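Local coordinates for protein putative retaining b-glycosidase (Saccharophagus degradans, PDB 5A95) that hydrolyses beta-glucans, probably cleaving mixed-linkage beta-1,3-1,4-glucan as a retaining endo-glucanase of glycoside hydrolase family 5, subfamily 26, at residues 278-292 with 316-330. The protein carries 1 engineered substitution. Residues are numbered along the deposited sequence; the frame is centred on the assembly and turned at random.
Sequences WGFAADTYPVIATQL and IVKYMQKKGVSYTVW. Engineered in segment 278-292: Gln291 (natural residue Glu). With BGC (beta-D-glucopyranose), chain D.
Ser326 N, Ala289 N and Thr328 N tie parallel strands 287-289 and 326-329 through Val287 O, Ser326 O and Ala289 O. Farther along, Thr328 OG1 bonds to Thr290 O (2.9 Å) from above the carbonyl plane, and Trp330 N meets Leu292 O almost straight (2.9 Å).

Between sheet and helix 312-323, Leu292 CD1 and Met320 CE touch tip to tip at 3.6 Å, while Met320 SD rests against Ala289 CB. Helices 267-279 and 312-323 meet through an offset edge-to-face pair, the edge of Tyr319 toward the face of Trp278, planes at 77°.

Near the end of helix 312-323, Lys323 NZ forms salt bridges with Asp283 OD1, on its syn side (3.0 Å), and with Asp275.

The engineered Gln291 amide lies alongside the Trp330 indole, planes 19° apart, NE2 above the ring near its rim; Tyr256 and Arg103 bond its NE2 and OE1. With CG anti to the backbone N (chi1 180°), the indole reaches the glucose, whose C3 lies above its face toward the rim. Were Trp330 replaced by alanine, a gap would probably open beside sugar and amide.

This is a beta-alpha-beta unit of the family 5 (beta/alpha)8 barrel, its strand ends lining the glycan pocket.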
ATOM      1  N   TRP A 278     -12.899  30.686  -1.587  1.00  6.87           N
ATOM      2  CA  TRP A 278     -13.242  29.964  -0.347  1.00  7.28           C
ATOM      3  C   TRP A 278     -14.329  30.598   0.502  1.00  6.89           C
ATOM      4  O   TRP A 278     -15.075  29.880   1.144  1.00  7.12           O
ATOM      5  CB  TRP A 278     -11.988  29.679   0.491  1.00  7.29           C
ATOM      6  CG  TRP A 278     -11.255  30.925   0.929  1.00  7.53           C
ATOM      7  CD1 TRP A 278     -10.305  31.639   0.226  1.00  8.27           C
ATOM      8  CD2 TRP A 278     -11.447  31.644   2.156  1.00  6.79           C
ATOM      9  NE1 TRP A 278      -9.901  32.731   0.954  1.00  8.22           N
ATOM     10  CE2 TRP A 278     -10.591  32.770   2.134  1.00  7.39           C
ATOM     11  CE3 TRP A 278     -12.257  31.444   3.276  1.00  8.07           C
ATOM     12  CZ2 TRP A 278     -10.513  33.660   3.203  1.00  7.86           C
ATOM     13  CZ3 TRP A 278     -12.170  32.317   4.333  1.00  8.76           C
ATOM     14  CH2 TRP A 278     -11.332  33.422   4.276  1.00  8.73           C
ATOM     15  N   GLY A 279     -14.363  31.920   0.585  1.00  6.34           N
ATOM     16  CA  GLY A 279     -15.260  32.556   1.521  1.00  6.45           C
ATOM     17  C   GLY A 279     -16.738  32.318   1.248  1.00  6.56           C
ATOM     18  O   GLY A 279     -17.522  32.282   2.191  1.00  7.41           O
ATOM     19  N   PHE A 280     -17.108  32.109  -0.006  1.00  6.49           N
ATOM     20  CA  PHE A 280     -18.479  31.829  -0.361  1.00  7.07           C
ATOM     21  C   PHE A 280     -18.977  30.616   0.419  1.00  7.14           C
ATOM     22  O   PHE A 280     -20.178  30.491   0.691  1.00  8.25           O
ATOM     23  CB  PHE A 280     -18.634  31.560  -1.877  1.00  6.75           C
ATOM     24  CG  PHE A 280     -18.134  30.203  -2.247  1.00  6.96           C
ATOM     25  CD1 PHE A 280     -16.773  29.986  -2.497  1.00  7.31           C
ATOM     26  CD2 PHE A 280     -18.995  29.098  -2.186  1.00  8.00           C
ATOM     27  CE1 PHE A 280     -16.291  28.707  -2.684  1.00  7.88           C
ATOM     28  CE2 PHE A 280     -18.512  27.835  -2.333  1.00  8.44           C
ATOM     29  CZ  PHE A 280     -17.169  27.631  -2.594  1.00  7.47           C
ATOM     30  N   ALA A 281     -18.081  29.697   0.760  1.00  6.87           N
ATOM     31  CA  ALA A 281     -18.510  28.459   1.425  1.00  6.94           C
ATOM     32  C   ALA A 281     -19.221  28.746   2.733  1.00  6.46           C
ATOM     33  O   ALA A 281     -20.136  28.007   3.117  1.00  7.44           O
ATOM     34  CB  ALA A 281     -17.326  27.533   1.630  1.00  6.80           C
ATOM     35  N   ALA A 282     -18.814  29.816   3.409  1.00  7.08           N
ATOM     36  CA  ALA A 282     -19.362  30.162   4.721  1.00  7.24           C
ATOM     37  C   ALA A 282     -20.820  30.621   4.661  1.00  7.20           C
ATOM     38  O   ALA A 282     -21.465  30.740   5.702  1.00  9.20           O
ATOM     39  CB  ALA A 282     -18.492  31.228   5.366  1.00  8.48           C
ATOM     40  N   ASP A 283     -21.336  30.867   3.459  1.00  7.86           N
ATOM     41  CA  ASP A 283     -22.756  31.183   3.290  1.00  8.96           C
ATOM     42  C   ASP A 283     -23.613  29.938   3.516  1.00  9.00           C
ATOM     43  O   ASP A 283     -24.786  30.045   3.821  1.00 11.68           O
ATOM     44  CB  ASP A 283     -23.030  31.690   1.865  1.00 11.77           C
ATOM     45  CG  ASP A 283     -22.298  32.976   1.521  1.00 16.41           C
ATOM     46  OD1 ASP A 283     -21.878  33.688   2.430  1.00 19.36           O
ATOM     47  OD2 ASP A 283     -22.150  33.266   0.302  1.00 21.60           O
ATOM     48  N   THR A 284     -23.025  28.751   3.364  1.00  8.39           N
ATOM     49  CA  THR A 284     -23.748  27.481   3.380  1.00  8.17           C
ATOM     50  C   THR A 284     -23.287  26.493   4.440  1.00  7.63           C
ATOM     51  O   THR A 284     -24.091  25.735   4.990  1.00  8.85           O
ATOM     52  CB  THR A 284     -23.713  26.838   1.974  1.00  8.98           C
ATOM     53  OG1 THR A 284     -24.189  27.783   1.023  1.00 11.08           O
ATOM     54  CG2 THR A 284     -24.550  25.587   1.918  1.00  9.38           C
ATOM     55  N   TYR A 285     -21.986  26.500   4.720  1.00  7.29           N
ATOM     56  CA  TYR A 285     -21.345  25.567   5.624  1.00  7.08           C
ATOM     57  C   TYR A 285     -20.469  26.348   6.590  1.00  6.31           C
ATOM     58  O   TYR A 285     -20.010  27.427   6.259  1.00  8.25           O
ATOM     59  CB  TYR A 285     -20.413  24.605   4.851  1.00  7.40           C
ATOM     60  CG  TYR A 285     -21.072  23.948   3.676  1.00  7.57           C
ATOM     61  CD1 TYR A 285     -21.968  22.878   3.831  1.00  7.60           C
ATOM     62  CD2 TYR A 285     -20.836  24.395   2.388  1.00  8.51           C
ATOM     63  CE1 TYR A 285     -22.578  22.286   2.730  1.00  8.52           C
ATOM     64  CE2 TYR A 285     -21.464  23.829   1.294  1.00  8.42           C
ATOM     65  CZ  TYR A 285     -22.310  22.757   1.463  1.00  8.12           C
ATOM     66  OH  TYR A 285     -22.944  22.200   0.380  1.00 10.72           O
ATOM     67  N   PRO A 286     -20.189  25.779   7.758  1.00  6.63           N
ATOM     68  CA  PRO A 286     -19.180  26.411   8.613  1.00  7.15           C
ATOM     69  C   PRO A 286     -17.792  26.259   7.988  1.00  6.95           C
ATOM     70  O   PRO A 286     -17.479  25.217   7.396  1.00  7.25           O
ATOM     71  CB  PRO A 286     -19.257  25.634   9.927  1.00  7.68           C
ATOM     72  CG  PRO A 286     -20.426  24.699   9.802  1.00  8.87           C
ATOM     73  CD  PRO A 286     -20.703  24.527   8.331  1.00  7.27           C
ATOM     74  N   VAL A 287     -16.973  27.294   8.145  1.00  6.04           N
ATOM     75  CA  VAL A 287     -15.613  27.309   7.619  1.00  5.35           C
ATOM     76  C   VAL A 287     -14.644  27.628   8.740  1.00  5.91           C
ATOM     77  O   VAL A 287     -14.900  28.516   9.572  1.00  7.03           O
ATOM     78  CB  VAL A 287     -15.480  28.357   6.497  1.00  6.26           C
ATOM     79  CG1 VAL A 287     -14.043  28.593   6.052  1.00  7.32           C
ATOM     80  CG2 VAL A 287     -16.343  27.945   5.338  1.00  7.39           C
ATOM     81  N   ILE A 288     -13.533  26.895   8.776  1.00  5.97           N
ATOM     82  CA  ILE A 288     -12.453  27.215   9.675  1.00  6.58           C
ATOM     83  C   ILE A 288     -11.194  27.494   8.867  1.00  6.39           C
ATOM     84  O   ILE A 288     -10.724  26.652   8.077  1.00  5.90           O
ATOM     85  CB  ILE A 288     -12.132  26.128  10.743  1.00  7.06           C
ATOM     86  CG1 ILE A 288     -13.386  25.552  11.386  1.00  7.92           C
ATOM     87  CG2 ILE A 288     -11.168  26.679  11.790  1.00  7.36           C
ATOM     88  CD1 ILE A 288     -13.126  24.421  12.373  1.00  7.50           C
ATOM     89  N   ALA A 289     -10.668  28.709   9.033  1.00  5.90           N
ATOM     90  CA  ALA A 289      -9.389  29.063   8.448  1.00  6.03           C
ATOM     91  C   ALA A 289      -8.305  28.501   9.361  1.00  5.86           C
ATOM     92  O   ALA A 289      -7.833  29.191  10.273  1.00  6.07           O
ATOM     93  CB  ALA A 289      -9.308  30.569   8.279  1.00  6.50           C
ATOM     94  N   THR A 290      -7.958  27.222   9.156  1.00  5.48           N
ATOM     95  CA  THR A 290      -7.095  26.544  10.110  1.00  6.34           C
ATOM     96  C   THR A 290      -5.604  26.875  10.012  1.00  6.73           C
ATOM     97  O   THR A 290      -4.845  26.477  10.887  1.00  6.50           O
ATOM     98  CB  THR A 290      -7.304  25.030  10.090  1.00  5.84           C
ATOM     99  OG1 THR A 290      -7.276  24.573   8.738  1.00  6.53           O
ATOM    100  CG2 THR A 290      -8.587  24.624  10.765  1.00  6.19           C
ATOM    101  N   GLN A 291      -5.230  27.606   8.969  1.00  6.14           N
ATOM    102  CA  GLN A 291      -3.929  28.271   8.891  1.00  7.16           C
ATOM    103  C   GLN A 291      -4.140  29.585   8.201  1.00  7.56           C
ATOM    104  O   GLN A 291      -4.847  29.692   7.197  1.00  8.91           O
ATOM    105  CB  GLN A 291      -2.877  27.461   8.139  1.00  8.64           C
ATOM    106  CG  GLN A 291      -2.556  26.186   8.864  1.00 10.00           C
ATOM    107  CD  GLN A 291      -1.425  25.371   8.288  1.00 13.10           C
ATOM    108  OE1 GLN A 291      -1.329  24.189   8.571  1.00 17.63           O
ATOM    109  NE2 GLN A 291      -0.521  26.007   7.597  1.00 18.04           N
ATOM    110  N   LEU A 292      -3.508  30.597   8.765  1.00  7.25           N
ATOM    111  CA  LEU A 292      -3.436  31.954   8.241  1.00  6.92           C
ATOM    112  C   LEU A 292      -2.313  32.644   9.005  1.00  6.61           C
ATOM    113  O   LEU A 292      -1.910  32.184  10.061  1.00  7.52           O
ATOM    114  CB  LEU A 292      -4.765  32.705   8.388  1.00  7.73           C
ATOM    115  CG  LEU A 292      -5.193  33.132   9.777  1.00  8.43           C
ATOM    116  CD1 LEU A 292      -6.157  34.309   9.745  1.00 10.51           C
ATOM    117  CD2 LEU A 292      -5.825  31.975  10.545  1.00  8.70           C
ATOM    118  N   ILE A 316      -7.823  40.387   6.630  1.00  7.20           N
ATOM    119  CA  ILE A 316      -8.332  39.040   6.815  1.00  6.81           C
ATOM    120  C   ILE A 316      -9.265  38.954   8.031  1.00  6.87           C
ATOM    121  O   ILE A 316     -10.274  38.252   8.012  1.00  7.56           O
ATOM    122  CB  ILE A 316      -7.196  37.993   6.848  1.00  7.19           C
ATOM    123  CG1 ILE A 316      -7.726  36.572   6.693  1.00  7.85           C
ATOM    124  CG2 ILE A 316      -6.353  38.053   8.118  1.00  7.91           C
ATOM    125  CD1 ILE A 316      -8.441  36.294   5.410  1.00  8.80           C
ATOM    126  N   VAL A 317      -8.956  39.708   9.092  1.00  7.07           N
ATOM    127  CA  VAL A 317      -9.826  39.736  10.248  1.00  7.31           C
ATOM    128  C   VAL A 317     -11.185  40.392   9.926  1.00  8.21           C
ATOM    129  O   VAL A 317     -12.227  39.867  10.297  1.00  8.76           O
ATOM    130  CB  VAL A 317      -9.122  40.417  11.439  1.00  9.14           C
ATOM    131  CG1 VAL A 317     -10.083  40.755  12.555  1.00  9.91           C
ATOM    132  CG2 VAL A 317      -8.024  39.496  11.958  1.00  9.74           C
ATOM    133  N   LYS A 318     -11.164  41.516   9.224  1.00  7.68           N
ATOM    134  CA  LYS A 318     -12.400  42.191   8.815  1.00  8.98           C
ATOM    135  C   LYS A 318     -13.247  41.251   7.967  1.00  8.47           C
ATOM    136  O   LYS A 318     -14.447  41.131   8.158  1.00 10.37           O
ATOM    137  CB  LYS A 318     -12.067  43.474   8.036  1.00  9.43           C
ATOM    138  CG  LYS A 318     -13.270  44.255   7.533  1.00 12.89           C
ATOM    139  CD  LYS A 318     -12.913  45.702   7.180  1.00 17.31           C
ATOM    140  CE  LYS A 318     -14.164  46.547   6.946  1.00 21.40           C
ATOM    141  NZ  LYS A 318     -14.299  46.827   5.512  1.00 28.97           N
ATOM    142  N   TYR A 319     -12.609  40.588   7.018  1.00  7.80           N
ATOM    143  CA  TYR A 319     -13.313  39.658   6.141  1.00  8.50           C
ATOM    144  C   TYR A 319     -13.891  38.472   6.920  1.00  8.06           C
ATOM    145  O   TYR A 319     -15.082  38.145   6.774  1.00  8.76           O
ATOM    146  CB  TYR A 319     -12.385  39.188   5.013  1.00  8.37           C
ATOM    147  CG  TYR A 319     -13.052  38.271   4.058  1.00  7.11           C
ATOM    148  CD1 TYR A 319     -13.927  38.778   3.115  1.00  9.29           C
ATOM    149  CD2 TYR A 319     -12.856  36.899   4.128  1.00  8.61           C
ATOM    150  CE1 TYR A 319     -14.614  37.934   2.261  1.00 11.30           C
ATOM    151  CE2 TYR A 319     -13.544  36.038   3.284  1.00  9.22           C
ATOM    152  CZ  TYR A 319     -14.398  36.562   2.333  1.00  9.59           C
ATOM    153  OH  TYR A 319     -15.073  35.713   1.534  1.00 13.08           O
ATOM    154  N   MET A 320     -13.081  37.819   7.746  1.00  8.46           N
ATOM    155  CA  MET A 320     -13.591  36.682   8.492  1.00  8.51           C
ATOM    156  C   MET A 320     -14.721  37.093   9.439  1.00  8.35           C
ATOM    157  O   MET A 320     -15.683  36.340   9.616  1.00  9.29           O
ATOM    158  CB  MET A 320     -12.490  35.987   9.276  1.00  7.54           C
ATOM    159  CG  MET A 320     -11.453  35.291   8.406  1.00  7.37           C
ATOM    160  SD  MET A 320     -10.245  34.329   9.322  1.00  8.64           S
ATOM    161  CE  MET A 320      -9.514  35.584  10.355  1.00  8.90           C
ATOM    162  N   GLN A 321     -14.589  38.247  10.063  1.00  8.47           N
ATOM    163  CA  GLN A 321     -15.603  38.676  11.041  1.00 11.99           C
ATOM    164  C   GLN A 321     -16.923  38.950  10.338  1.00 12.83           C
ATOM    165  O   GLN A 321     -17.968  38.592  10.869  1.00 16.24           O
ATOM    166  CB  GLN A 321     -15.089  39.874  11.908  1.00 14.13           C
ATOM    167  CG  GLN A 321     -13.992  39.420  12.910  1.00 19.93           C
ATOM    168  CD  GLN A 321     -13.432  40.472  13.893  1.00 22.75           C
ATOM    169  OE1 GLN A 321     -13.454  41.693  13.628  1.00 26.51           O
ATOM    170  NE2 GLN A 321     -12.853  39.981  15.024  1.00 20.97           N
ATOM    171  N   LYS A 322     -16.886  39.528   9.133  1.00 11.95           N
ATOM    172  CA  LYS A 322     -18.088  39.732   8.319  1.00 16.07           C
ATOM    173  C   LYS A 322     -18.790  38.413   7.980  1.00 14.84           C
ATOM    174  O   LYS A 322     -20.015  38.329   8.011  1.00 18.21           O
ATOM    175  CB  LYS A 322     -17.751  40.470   7.015  1.00 17.08           C
ATOM    176  CG  LYS A 322     -18.970  40.668   6.142  1.00 20.32           C
ATOM    177  CD  LYS A 322     -18.706  41.603   4.993  1.00 26.28           C
ATOM    178  CE  LYS A 322     -20.023  41.881   4.275  1.00 32.76           C
ATOM    179  NZ  LYS A 322     -19.832  42.696   3.055  1.00 36.96           N
ATOM    180  N   LYS A 323     -17.999  37.404   7.643  1.00 13.90           N
ATOM    181  CA  LYS A 323     -18.487  36.108   7.197  1.00 14.05           C
ATOM    182  C   LYS A 323     -18.786  35.165   8.375  1.00 14.04           C
ATOM    183  O   LYS A 323     -19.409  34.148   8.163  1.00 17.59           O
ATOM    184  CB  LYS A 323     -17.464  35.440   6.227  1.00 15.68           C
ATOM    185  CG  LYS A 323     -17.011  36.235   4.985  1.00 18.72           C
ATOM    186  CD  LYS A 323     -18.119  36.506   3.993  1.00 20.27           C
ATOM    187  CE  LYS A 323     -18.671  35.229   3.367  1.00 20.47           C
ATOM    188  NZ  LYS A 323     -19.538  35.520   2.196  1.00 22.28           N
ATOM    189  N   GLY A 324     -18.346  35.508   9.591  1.00 12.72           N
ATOM    190  CA  GLY A 324     -18.448  34.642  10.753  1.00 12.73           C
ATOM    191  C   GLY A 324     -17.538  33.432  10.753  1.00 10.90           C
ATOM    192  O   GLY A 324     -17.840  32.447  11.422  1.00 13.14           O
ATOM    193  N   VAL A 325     -16.411  33.529  10.043  1.00  9.45           N
ATOM    194  CA  VAL A 325     -15.459  32.439   9.836  1.00  8.58           C
ATOM    195  C   VAL A 325     -14.613  32.218  11.090  1.00  6.91           C
ATOM    196  O   VAL A 325     -14.146  33.161  11.714  1.00  8.24           O
ATOM    197  CB  VAL A 325     -14.614  32.752   8.583  1.00  9.54           C
ATOM    198  CG1 VAL A 325     -13.399  31.850   8.476  1.00  8.83           C
ATOM    199  CG2 VAL A 325     -15.486  32.590   7.327  1.00 11.31           C
ATOM    200  N   SER A 326     -14.434  30.944  11.451  1.00  7.16           N
ATOM    201  CA  SER A 326     -13.554  30.536  12.541  1.00  6.77           C
ATOM    202  C   SER A 326     -12.103  30.475  12.065  1.00  6.89           C
ATOM    203  O   SER A 326     -11.844  30.429  10.857  1.00  7.09           O
ATOM    204  CB  SER A 326     -13.994  29.169  13.023  1.00  7.02           C
ATOM    205  OG  SER A 326     -15.252  29.197  13.676  1.00  7.50           O
ATOM    206  N   TYR A 327     -11.154  30.486  12.988  1.00  6.49           N
ATOM    207  CA  TYR A 327      -9.754  30.513  12.586  1.00  6.74           C
ATOM    208  C   TYR A 327      -8.798  30.042  13.669  1.00  7.49           C
ATOM    209  O   TYR A 327      -9.032  30.210  14.849  1.00  7.61           O
ATOM    210  CB  TYR A 327      -9.332  31.918  12.121  1.00  7.78           C
ATOM    211  CG  TYR A 327      -9.546  33.000  13.137  1.00  8.64           C
ATOM    212  CD1 TYR A 327      -8.577  33.301  14.079  1.00 10.24           C
ATOM    213  CD2 TYR A 327     -10.734  33.696  13.188  1.00  8.48           C
ATOM    214  CE1 TYR A 327      -8.773  34.305  15.015  1.00 12.17           C
ATOM    215  CE2 TYR A 327     -10.942  34.699  14.115  1.00 10.67           C
ATOM    216  CZ  TYR A 327      -9.965  34.993  15.038  1.00 12.47           C
ATOM    217  OH  TYR A 327     -10.160  35.985  15.996  1.00 17.82           O
ATOM    218  N   THR A 328      -7.674  29.485  13.209  1.00  6.46           N
ATOM    219  CA  THR A 328      -6.536  29.191  14.052  1.00  6.45           C
ATOM    220  C   THR A 328      -5.259  29.665  13.358  1.00  6.67           C
ATOM    221  O   THR A 328      -4.849  29.128  12.327  1.00  7.00           O
ATOM    222  CB  THR A 328      -6.416  27.712  14.428  1.00  6.01           C
ATOM    223  OG1 THR A 328      -6.443  26.870  13.283  1.00  6.65           O
ATOM    224  CG2 THR A 328      -7.526  27.289  15.362  1.00  7.34           C
ATOM    225  N   VAL A 329      -4.604  30.677  13.936  1.00  6.38           N
ATOM    226  CA  VAL A 329      -3.444  31.300  13.342  1.00  6.62           C
ATOM    227  C   VAL A 329      -2.268  30.305  13.353  1.00  7.53           C
ATOM    228  O   VAL A 329      -2.105  29.516  14.297  1.00  7.81           O
ATOM    229  CB  VAL A 329      -3.045  32.551  14.151  1.00  7.55           C
ATOM    230  CG1 VAL A 329      -1.841  33.268  13.557  1.00  8.53           C
ATOM    231  CG2 VAL A 329      -4.214  33.523  14.234  1.00  8.53           C
ATOM    232  N   TRP A 330      -1.433  30.379  12.318  1.00  6.30           N
ATOM    233  CA  TRP A 330      -0.195  29.599  12.230  1.00  6.71           C
ATOM    234  C   TRP A 330       0.983  30.564  12.439  1.00  7.81           C
ATOM    235  O   TRP A 330       1.101  31.507  11.673  1.00  7.80           O
ATOM    236  CB  TRP A 330      -0.090  28.913  10.831  1.00  6.91           C
ATOM    237  CG  TRP A 330       1.154  28.081  10.658  1.00  7.36           C
ATOM    238  CD1 TRP A 330       2.393  28.533  10.308  1.00  8.01           C
ATOM    239  CD2 TRP A 330       1.300  26.690  10.936  1.00  7.20           C
ATOM    240  NE1 TRP A 330       3.290  27.491  10.290  1.00  9.33           N
ATOM    241  CE2 TRP A 330       2.647  26.347  10.683  1.00  8.08           C
ATOM    242  CE3 TRP A 330       0.416  25.693  11.357  1.00  7.60           C
ATOM    243  CZ2 TRP A 330       3.137  25.051  10.855  1.00  9.02           C
ATOM    244  CZ3 TRP A 330       0.890  24.416  11.531  1.00  8.23           C
ATOM    245  CH2 TRP A 330       2.242  24.090  11.260  1.00  9.19           C
TER
HETATM  246  C2  BGC D   1       2.282  24.187   5.971  1.00 12.97           C
HETATM  247  C3  BGC D   1       3.041  24.425   7.275  1.00 12.38           C
HETATM  248  C4  BGC D   1       4.186  25.413   7.022  1.00 11.95           C
HETATM  249  C5  BGC D   1       3.642  26.681   6.394  1.00 13.86           C
HETATM  250  C6  BGC D   1       4.717  27.711   6.140  1.00 17.66           C
HETATM  251  C1  BGC D   1       1.990  25.457   5.178  1.00 14.00           C
HETATM  252  O1  BGC D   1       1.752  25.209   3.815  1.00 15.06           O
HETATM  253  O2  BGC D   1       1.047  23.428   6.250  1.00 13.04           O
HETATM  254  O3  BGC D   1       3.461  23.120   7.784  1.00 10.68           O
HETATM  255  O4  BGC D   1       4.962  25.775   8.174  1.00 11.57           O
HETATM  256  O5  BGC D   1       3.110  26.307   5.128  1.00 14.48           O
HETATM  257  O6  BGC D   1       4.079  28.737   5.377  1.00 24.57           O
HETATM  258  O   HOH W   1     -21.341  33.871   6.267  1.00 31.44           O
HETATM  259  O   HOH W   2     -17.939  29.790   9.164  1.00  9.55           O